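Long-range contact in starch synthase I (Hordeum vulgare, PDB 4HLN), which belongs to the plant starch synthases, glycosyltransferases built from two Rossmann-like domains: residues L457-V470 with L574-I587. Residues are numbered along the deposited sequence; the frame is centred on the assembly and turned at random.
Sequences LIKMAIPDLMREDV and LTVEKMLWALRTAI
A461 presents its methyl to V576, M579 and L580, and its small side chain suits the place where the backbones come nearest, A461 CA being 5.7 Å from V576 CA. Helices 457-466 and 576-587 cross at -50°, their axes 9.8 Å apart. M579 reaches in from helix 576-587: CG stands anti to the backbone N (chi1 -174°) and the chain turns only at its end, bringing CE within 3.5 Å of A461 CB and also against L457. The branched end of L457 packs on L574 and on the start of helix 576-587. The branches of V576 divide the work, CG1 lying by A461 and CG2 lodging between L457 CD1 and M460 CB, 3.6 Å from each. L580 lays CD2 on A461 and L465 and turns CD1 to the CB of D464. Further along, L465 and L583 meet at about a right angle, and V470 CG1, in the loop that follows helix 457-466, touches I587 CD1.

Charge closes the more open flank. R584, extended from CG to NE, carries its guanidinium out to two acids, both at its edge; its several N-H groups suit it to serve both. NE donates to E468 OE1 at 2.7 Å in a fairly straight hydrogen bond (161°), meeting the oxygen from above the carboxylate plane, while NH2 pairs with D464 OD1 at 3.2 Å. R467 NH2 binds that same oxygen, making a four-residue network.

T585, on another side of helix 576-587, touches a bound alpha-D-glucopyranose, and M579 also rests on F571 of edge strand 569-571. Both helices pack beside the parallel sheet of a Rossmann-like domain, the C-terminal half of a GT-B glycosyltransferase.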
ATOM      1  N   LEU A 457       2.556 -21.105   3.702  1.00 65.13           N
ATOM      2  CA  LEU A 457       3.200 -21.170   5.014  1.00 65.99           C
ATOM      3  C   LEU A 457       2.277 -21.816   6.034  1.00 73.92           C
ATOM      4  O   LEU A 457       2.672 -22.708   6.780  1.00 76.51           O
ATOM      5  CB  LEU A 457       3.546 -19.773   5.517  1.00 67.23           C
ATOM      6  CG  LEU A 457       4.919 -19.182   5.196  1.00 79.45           C
ATOM      7  CD1 LEU A 457       6.027 -20.017   5.823  1.00 77.65           C
ATOM      8  CD2 LEU A 457       5.120 -19.023   3.689  1.00 80.07           C
ATOM      9  N   ILE A 458       1.043 -21.335   6.080  1.00 75.04           N
ATOM     10  CA  ILE A 458       0.061 -21.850   7.015  1.00 64.80           C
ATOM     11  C   ILE A 458      -0.170 -23.336   6.775  1.00 65.96           C
ATOM     12  O   ILE A 458      -0.219 -24.119   7.717  1.00 70.51           O
ATOM     13  CB  ILE A 458      -1.247 -21.064   6.906  1.00 69.52           C
ATOM     14  CG1 ILE A 458      -1.080 -19.685   7.564  1.00 62.42           C
ATOM     15  CG2 ILE A 458      -2.404 -21.856   7.511  1.00 69.34           C
ATOM     16  CD1 ILE A 458      -2.283 -18.751   7.388  1.00 61.37           C
ATOM     17  N   LYS A 459      -0.280 -23.718   5.507  1.00 71.08           N
ATOM     18  CA  LYS A 459      -0.415 -25.119   5.111  1.00 72.63           C
ATOM     19  C   LYS A 459       0.688 -26.004   5.719  1.00 72.58           C
ATOM     20  O   LYS A 459       0.449 -27.158   6.077  1.00 73.95           O
ATOM     21  CB  LYS A 459      -0.402 -25.217   3.582  1.00 79.81           C
ATOM     22  CG  LYS A 459      -0.797 -26.566   3.002  1.00 84.82           C
ATOM     23  CD  LYS A 459      -1.020 -26.442   1.493  1.00 89.82           C
ATOM     24  CE  LYS A 459      -1.698 -27.676   0.907  1.00 91.10           C
ATOM     25  NZ  LYS A 459      -2.304 -27.401  -0.438  1.00 82.88           N
ATOM     26  N   MET A 460       1.890 -25.453   5.848  1.00 76.03           N
ATOM     27  CA  MET A 460       3.040 -26.224   6.319  1.00 73.55           C
ATOM     28  C   MET A 460       3.173 -26.200   7.837  1.00 75.66           C
ATOM     29  O   MET A 460       3.652 -27.162   8.439  1.00 87.47           O
ATOM     30  CB  MET A 460       4.346 -25.718   5.686  1.00 67.51           C
ATOM     31  CG  MET A 460       4.320 -25.541   4.163  1.00 76.42           C
ATOM     32  SD  MET A 460       3.894 -27.013   3.196  1.00175.08           S
ATOM     33  CE  MET A 460       3.813 -26.336   1.533  1.00133.29           C
ATOM     34  N   ALA A 461       2.755 -25.103   8.459  1.00 65.05           N
ATOM     35  CA  ALA A 461       2.921 -24.961   9.903  1.00 66.46           C
ATOM     36  C   ALA A 461       1.787 -25.601  10.697  1.00 71.18           C
ATOM     37  O   ALA A 461       1.960 -25.946  11.864  1.00 74.91           O
ATOM     38  CB  ALA A 461       3.070 -23.509  10.281  1.00 64.81           C
ATOM     39  N   ILE A 462       0.631 -25.761  10.065  1.00 72.63           N
ATOM     40  CA  ILE A 462      -0.544 -26.291  10.755  1.00 76.18           C
ATOM     41  C   ILE A 462      -0.237 -27.539  11.585  1.00 78.54           C
ATOM     42  O   ILE A 462      -0.476 -27.559  12.791  1.00 82.99           O
ATOM     43  CB  ILE A 462      -1.708 -26.579   9.777  1.00 74.81           C
ATOM     44  CG1 ILE A 462      -2.509 -25.307   9.521  1.00 73.49           C
ATOM     45  CG2 ILE A 462      -2.637 -27.636  10.343  1.00 77.07           C
ATOM     46  CD1 ILE A 462      -3.256 -24.813  10.743  1.00 71.31           C
ATOM     47  N   PRO A 463       0.298 -28.584  10.944  1.00 74.98           N
ATOM     48  CA  PRO A 463       0.517 -29.835  11.677  1.00 77.58           C
ATOM     49  C   PRO A 463       1.351 -29.625  12.941  1.00 73.58           C
ATOM     50  O   PRO A 463       0.985 -30.084  14.018  1.00 79.61           O
ATOM     51  CB  PRO A 463       1.272 -30.693  10.664  1.00 76.05           C
ATOM     52  CG  PRO A 463       0.806 -30.162   9.330  1.00 74.23           C
ATOM     53  CD  PRO A 463       0.721 -28.687   9.536  1.00 71.46           C
ATOM     54  N   ASP A 464       2.457 -28.914  12.804  1.00 77.17           N
ATOM     55  CA  ASP A 464       3.321 -28.628  13.935  1.00 86.62           C
ATOM     56  C   ASP A 464       2.590 -27.756  14.959  1.00 84.77           C
ATOM     57  O   ASP A 464       2.930 -27.735  16.144  1.00 86.20           O
ATOM     58  CB  ASP A 464       4.576 -27.915  13.433  1.00102.23           C
ATOM     59  CG  ASP A 464       5.800 -28.238  14.258  1.00118.81           C
ATOM     60  OD1 ASP A 464       5.651 -28.519  15.467  1.00130.81           O
ATOM     61  OD2 ASP A 464       6.913 -28.208  13.692  1.00115.90           O
ATOM     62  N   LEU A 465       1.571 -27.047  14.488  1.00 83.72           N
ATOM     63  CA  LEU A 465       0.867 -26.057  15.300  1.00 78.09           C
ATOM     64  C   LEU A 465      -0.234 -26.677  16.153  1.00 70.84           C
ATOM     65  O   LEU A 465      -0.477 -26.234  17.278  1.00 66.98           O
ATOM     66  CB  LEU A 465       0.294 -24.960  14.395  1.00 76.79           C
ATOM     67  CG  LEU A 465      -0.277 -23.660  14.985  1.00 69.54           C
ATOM     68  CD1 LEU A 465      -1.757 -23.783  15.284  1.00 70.33           C
ATOM     69  CD2 LEU A 465       0.496 -23.203  16.221  1.00 64.03           C
ATOM     70  N   MET A 466      -0.893 -27.700  15.612  1.00 71.84           N
ATOM     71  CA  MET A 466      -1.925 -28.435  16.341  1.00 77.04           C
ATOM     72  C   MET A 466      -1.351 -29.345  17.434  1.00 79.17           C
ATOM     73  O   MET A 466      -2.092 -29.903  18.234  1.00 74.50           O
ATOM     74  CB  MET A 466      -2.785 -29.251  15.377  1.00 78.70           C
ATOM     75  CG  MET A 466      -3.350 -28.448  14.205  1.00 86.96           C
ATOM     76  SD  MET A 466      -4.820 -27.442  14.552  1.00100.62           S
ATOM     77  CE  MET A 466      -4.139 -26.107  15.521  1.00 59.43           C
ATOM     78  N   ARG A 467      -0.031 -29.495  17.463  1.00 91.00           N
ATOM     79  CA  ARG A 467       0.633 -30.158  18.582  1.00 96.42           C
ATOM     80  C   ARG A 467       0.361 -29.411  19.894  1.00 96.05           C
ATOM     81  O   ARG A 467       0.573 -29.944  20.983  1.00 96.18           O
ATOM     82  CB  ARG A 467       2.142 -30.227  18.343  1.00100.26           C
ATOM     83  CG  ARG A 467       2.590 -31.273  17.337  1.00106.69           C
ATOM     84  CD  ARG A 467       4.097 -31.191  17.113  1.00114.77           C
ATOM     85  NE  ARG A 467       4.634 -32.412  16.521  1.00128.89           N
ATOM     86  CZ  ARG A 467       5.461 -32.446  15.478  1.00136.02           C
ATOM     87  NH1 ARG A 467       5.898 -33.612  15.013  1.00134.95           N
ATOM     88  NH2 ARG A 467       5.854 -31.319  14.898  1.00135.98           N
ATOM     89  N   GLU A 468      -0.104 -28.172  19.785  1.00 89.32           N
ATOM     90  CA  GLU A 468      -0.311 -27.336  20.959  1.00 89.22           C
ATOM     91  C   GLU A 468      -1.796 -27.204  21.256  1.00 85.60           C
ATOM     92  O   GLU A 468      -2.636 -27.528  20.412  1.00 85.28           O
ATOM     93  CB  GLU A 468       0.291 -25.952  20.729  1.00 93.03           C
ATOM     94  CG  GLU A 468       1.597 -25.961  19.945  1.00103.55           C
ATOM     95  CD  GLU A 468       2.794 -25.537  20.785  1.00111.74           C
ATOM     96  OE1 GLU A 468       3.942 -25.689  20.312  1.00115.00           O
ATOM     97  OE2 GLU A 468       2.586 -25.045  21.914  1.00110.27           O
ATOM     98  N   ASP A 469      -2.122 -26.730  22.454  1.00 77.50           N
ATOM     99  CA  ASP A 469      -3.520 -26.505  22.799  1.00 75.34           C
ATOM    100  C   ASP A 469      -3.945 -25.125  22.330  1.00 72.60           C
ATOM    101  O   ASP A 469      -3.782 -24.137  23.049  1.00 66.62           O
ATOM    102  CB  ASP A 469      -3.765 -26.643  24.300  1.00 69.21           C
ATOM    103  CG  ASP A 469      -5.242 -26.541  24.655  1.00 76.18           C
ATOM    104  OD1 ASP A 469      -6.080 -26.698  23.735  1.00 76.56           O
ATOM    105  OD2 ASP A 469      -5.564 -26.307  25.844  1.00 71.09           O
ATOM    106  N   VAL A 470      -4.475 -25.072  21.112  1.00 64.69           N
ATOM    107  CA  VAL A 470      -4.937 -23.830  20.516  1.00 65.19           C
ATOM    108  C   VAL A 470      -6.088 -24.118  19.577  1.00 65.18           C
ATOM    109  O   VAL A 470      -6.285 -25.257  19.134  1.00 61.53           O
ATOM    110  CB  VAL A 470      -3.836 -23.125  19.687  1.00 58.41           C
ATOM    111  CG1 VAL A 470      -2.631 -22.824  20.542  1.00 61.17           C
ATOM    112  CG2 VAL A 470      -3.444 -23.972  18.485  1.00 46.06           C
ATOM    113  N   LEU A 574      10.327 -14.825   6.315  1.00 78.91           N
ATOM    114  CA  LEU A 574       9.087 -15.561   6.143  1.00 70.09           C
ATOM    115  C   LEU A 574       9.330 -17.064   6.047  1.00 65.79           C
ATOM    116  O   LEU A 574       9.437 -17.616   4.957  1.00 63.35           O
ATOM    117  CB  LEU A 574       8.347 -15.048   4.903  1.00 64.96           C
ATOM    118  CG  LEU A 574       6.924 -15.557   4.689  1.00 64.43           C
ATOM    119  CD1 LEU A 574       6.093 -15.461   5.964  1.00 61.19           C
ATOM    120  CD2 LEU A 574       6.269 -14.796   3.560  1.00 69.68           C
ATOM    121  N   THR A 575       9.404 -17.729   7.195  1.00 69.51           N
ATOM    122  CA  THR A 575       9.633 -19.174   7.222  1.00 66.30           C
ATOM    123  C   THR A 575       8.755 -19.871   8.246  1.00 67.12           C
ATOM    124  O   THR A 575       8.477 -19.336   9.320  1.00 70.02           O
ATOM    125  CB  THR A 575      11.086 -19.493   7.590  1.00 68.97           C
ATOM    126  OG1 THR A 575      11.269 -19.316   9.006  1.00 67.95           O
ATOM    127  CG2 THR A 575      12.037 -18.571   6.827  1.00 68.50           C
ATOM    128  N   VAL A 576       8.348 -21.087   7.924  1.00 68.71           N
ATOM    129  CA  VAL A 576       7.562 -21.893   8.849  1.00 63.78           C
ATOM    130  C   VAL A 576       8.152 -21.923  10.261  1.00 65.04           C
ATOM    131  O   VAL A 576       7.420 -22.002  11.245  1.00 71.08           O
ATOM    132  CB  VAL A 576       7.428 -23.324   8.329  1.00 63.66           C
ATOM    133  CG1 VAL A 576       6.771 -24.206   9.371  1.00 68.81           C
ATOM    134  CG2 VAL A 576       6.652 -23.337   7.024  1.00 54.49           C
ATOM    135  N   GLU A 577       9.473 -21.863  10.365  1.00 64.49           N
ATOM    136  CA  GLU A 577      10.137 -21.931  11.663  1.00 75.97           C
ATOM    137  C   GLU A 577       9.950 -20.613  12.400  1.00 72.14           C
ATOM    138  O   GLU A 577       9.497 -20.577  13.556  1.00 67.66           O
ATOM    139  CB  GLU A 577      11.635 -22.222  11.500  1.00 87.67           C
ATOM    140  CG  GLU A 577      11.969 -23.478  10.692  1.00103.95           C
ATOM    141  CD  GLU A 577      11.386 -23.462   9.276  1.00111.02           C
ATOM    142  OE1 GLU A 577      11.963 -22.799   8.375  1.00 95.61           O
ATOM    143  OE2 GLU A 577      10.343 -24.121   9.067  1.00117.73           O
ATOM    144  N   LYS A 578      10.301 -19.527  11.719  1.00 63.16           N
ATOM    145  CA  LYS A 578      10.212 -18.210  12.326  1.00 61.51           C
ATOM    146  C   LYS A 578       8.765 -17.872  12.678  1.00 65.24           C
ATOM    147  O   LYS A 578       8.490 -17.220  13.694  1.00 59.01           O
ATOM    148  CB  LYS A 578      10.817 -17.150  11.415  1.00 52.57           C
ATOM    149  CG  LYS A 578      11.972 -16.394  12.051  1.00 69.02           C
ATOM    150  CD  LYS A 578      11.623 -15.848  13.450  1.00 80.60           C
ATOM    151  CE  LYS A 578      12.771 -14.993  14.013  1.00 85.39           C
ATOM    152  NZ  LYS A 578      14.115 -15.389  13.452  1.00 81.17           N
ATOM    153  N   MET A 579       7.839 -18.328  11.842  1.00 63.08           N
ATOM    154  CA  MET A 579       6.434 -18.077  12.102  1.00 69.81           C
ATOM    155  C   MET A 579       6.002 -18.789  13.383  1.00 73.30           C
ATOM    156  O   MET A 579       5.463 -18.168  14.304  1.00 70.58           O
ATOM    157  CB  MET A 579       5.565 -18.502  10.913  1.00 69.24           C
ATOM    158  CG  MET A 579       4.087 -18.138  11.076  1.00 68.36           C
ATOM    159  SD  MET A 579       3.072 -18.335   9.590  1.00 79.47           S
ATOM    160  CE  MET A 579       2.880 -20.109   9.483  1.00 73.52           C
ATOM    161  N   LEU A 580       6.255 -20.092  13.441  1.00 71.97           N
ATOM    162  CA  LEU A 580       5.870 -20.879  14.602  1.00 63.26           C
ATOM    163  C   LEU A 580       6.538 -20.340  15.843  1.00 63.41           C
ATOM    164  O   LEU A 580       5.929 -20.293  16.919  1.00 63.94           O
ATOM    165  CB  LEU A 580       6.224 -22.343  14.407  1.00 51.67           C
ATOM    166  CG  LEU A 580       5.375 -22.967  13.308  1.00 63.27           C
ATOM    167  CD1 LEU A 580       5.994 -24.271  12.829  1.00 65.85           C
ATOM    168  CD2 LEU A 580       3.930 -23.163  13.775  1.00 60.71           C
ATOM    169  N   TRP A 581       7.788 -19.921  15.696  1.00 56.95           N
ATOM    170  CA  TRP A 581       8.484 -19.363  16.838  1.00 64.84           C
ATOM    171  C   TRP A 581       7.688 -18.179  17.394  1.00 62.54           C
ATOM    172  O   TRP A 581       7.358 -18.136  18.585  1.00 65.60           O
ATOM    173  CB  TRP A 581       9.916 -18.967  16.483  1.00 64.63           C
ATOM    174  CG  TRP A 581      10.608 -18.318  17.627  1.00 82.88           C
ATOM    175  CD1 TRP A 581      11.235 -18.941  18.666  1.00 88.31           C
ATOM    176  CD2 TRP A 581      10.723 -16.911  17.874  1.00 98.10           C
ATOM    177  NE1 TRP A 581      11.745 -18.008  19.540  1.00 93.59           N
ATOM    178  CE2 TRP A 581      11.446 -16.755  19.075  1.00 95.87           C
ATOM    179  CE3 TRP A 581      10.292 -15.767  17.190  1.00103.94           C
ATOM    180  CZ2 TRP A 581      11.745 -15.503  19.608  1.00 94.94           C
ATOM    181  CZ3 TRP A 581      10.591 -14.525  17.721  1.00 98.81           C
ATOM    182  CH2 TRP A 581      11.310 -14.403  18.919  1.00 95.85           C
ATOM    183  N   ALA A 582       7.349 -17.238  16.521  1.00 59.80           N
ATOM    184  CA  ALA A 582       6.573 -16.063  16.924  1.00 59.36           C
ATOM    185  C   ALA A 582       5.193 -16.416  17.493  1.00 65.54           C
ATOM    186  O   ALA A 582       4.765 -15.852  18.498  1.00 67.96           O
ATOM    187  CB  ALA A 582       6.429 -15.116  15.777  1.00 32.45           C
ATOM    188  N   LEU A 583       4.492 -17.333  16.841  1.00 63.51           N
ATOM    189  CA  LEU A 583       3.221 -17.809  17.367  1.00 63.98           C
ATOM    190  C   LEU A 583       3.386 -18.319  18.778  1.00 67.07           C
ATOM    191  O   LEU A 583       2.627 -17.947  19.674  1.00 67.48           O
ATOM    192  CB  LEU A 583       2.666 -18.924  16.499  1.00 62.63           C
ATOM    193  CG  LEU A 583       2.007 -18.399  15.235  1.00 61.63           C
ATOM    194  CD1 LEU A 583       1.341 -19.522  14.483  1.00 53.01           C
ATOM    195  CD2 LEU A 583       0.992 -17.365  15.626  1.00 63.83           C
ATOM    196  N   ARG A 584       4.380 -19.176  18.978  1.00 61.86           N
ATOM    197  CA  ARG A 584       4.597 -19.741  20.295  1.00 62.24           C
ATOM    198  C   ARG A 584       4.967 -18.659  21.284  1.00 66.99           C
ATOM    199  O   ARG A 584       4.506 -18.664  22.421  1.00 69.80           O
ATOM    200  CB  ARG A 584       5.655 -20.824  20.254  1.00 63.29           C
ATOM    201  CG  ARG A 584       5.148 -22.096  19.623  1.00 64.57           C
ATOM    202  CD  ARG A 584       6.211 -23.164  19.658  1.00 86.24           C
ATOM    203  NE  ARG A 584       5.830 -24.322  18.856  1.00 98.25           N
ATOM    204  CZ  ARG A 584       6.386 -24.636  17.690  1.00102.06           C
ATOM    205  NH1 ARG A 584       7.365 -23.876  17.195  1.00 97.21           N
ATOM    206  NH2 ARG A 584       5.969 -25.714  17.029  1.00 97.30           N
ATOM    207  N   THR A 585       5.783 -17.713  20.843  1.00 62.98           N
ATOM    208  CA  THR A 585       6.153 -16.612  21.713  1.00 59.50           C
ATOM    209  C   THR A 585       4.915 -15.841  22.171  1.00 67.97           C
ATOM    210  O   THR A 585       4.781 -15.493  23.345  1.00 75.33           O
ATOM    211  CB  THR A 585       7.126 -15.674  21.011  1.00 67.47           C
ATOM    212  OG1 THR A 585       8.286 -16.415  20.614  1.00 77.59           O
ATOM    213  CG2 THR A 585       7.529 -14.524  21.929  1.00 61.47           C
ATOM    214  N   ALA A 586       4.002 -15.583  21.242  1.00 65.74           N
ATOM    215  CA  ALA A 586       2.811 -14.814  21.571  1.00 67.54           C
ATOM    216  C   ALA A 586       1.880 -15.641  22.454  1.00 68.51           C
ATOM    217  O   ALA A 586       1.337 -15.144  23.438  1.00 65.55           O
ATOM    218  CB  ALA A 586       2.096 -14.350  20.305  1.00 58.05           C
ATOM    219  N   ILE A 587       1.709 -16.907  22.097  1.00 61.66           N
ATOM    220  CA  ILE A 587       0.860 -17.811  22.858  1.00 60.97           C
ATOM    221  C   ILE A 587       1.274 -17.907  24.321  1.00 66.33           C
ATOM    222  O   ILE A 587       0.427 -17.885  25.215  1.00 71.29           O
ATOM    223  CB  ILE A 587       0.855 -19.214  22.247  1.00 60.65           C
ATOM    224  CG1 ILE A 587       0.083 -19.201  20.928  1.00 62.50           C
ATOM    225  CG2 ILE A 587       0.221 -20.194  23.203  1.00 57.03           C
ATOM    226  CD1 ILE A 587      -0.042 -20.559  20.279  1.00 66.47           C
TER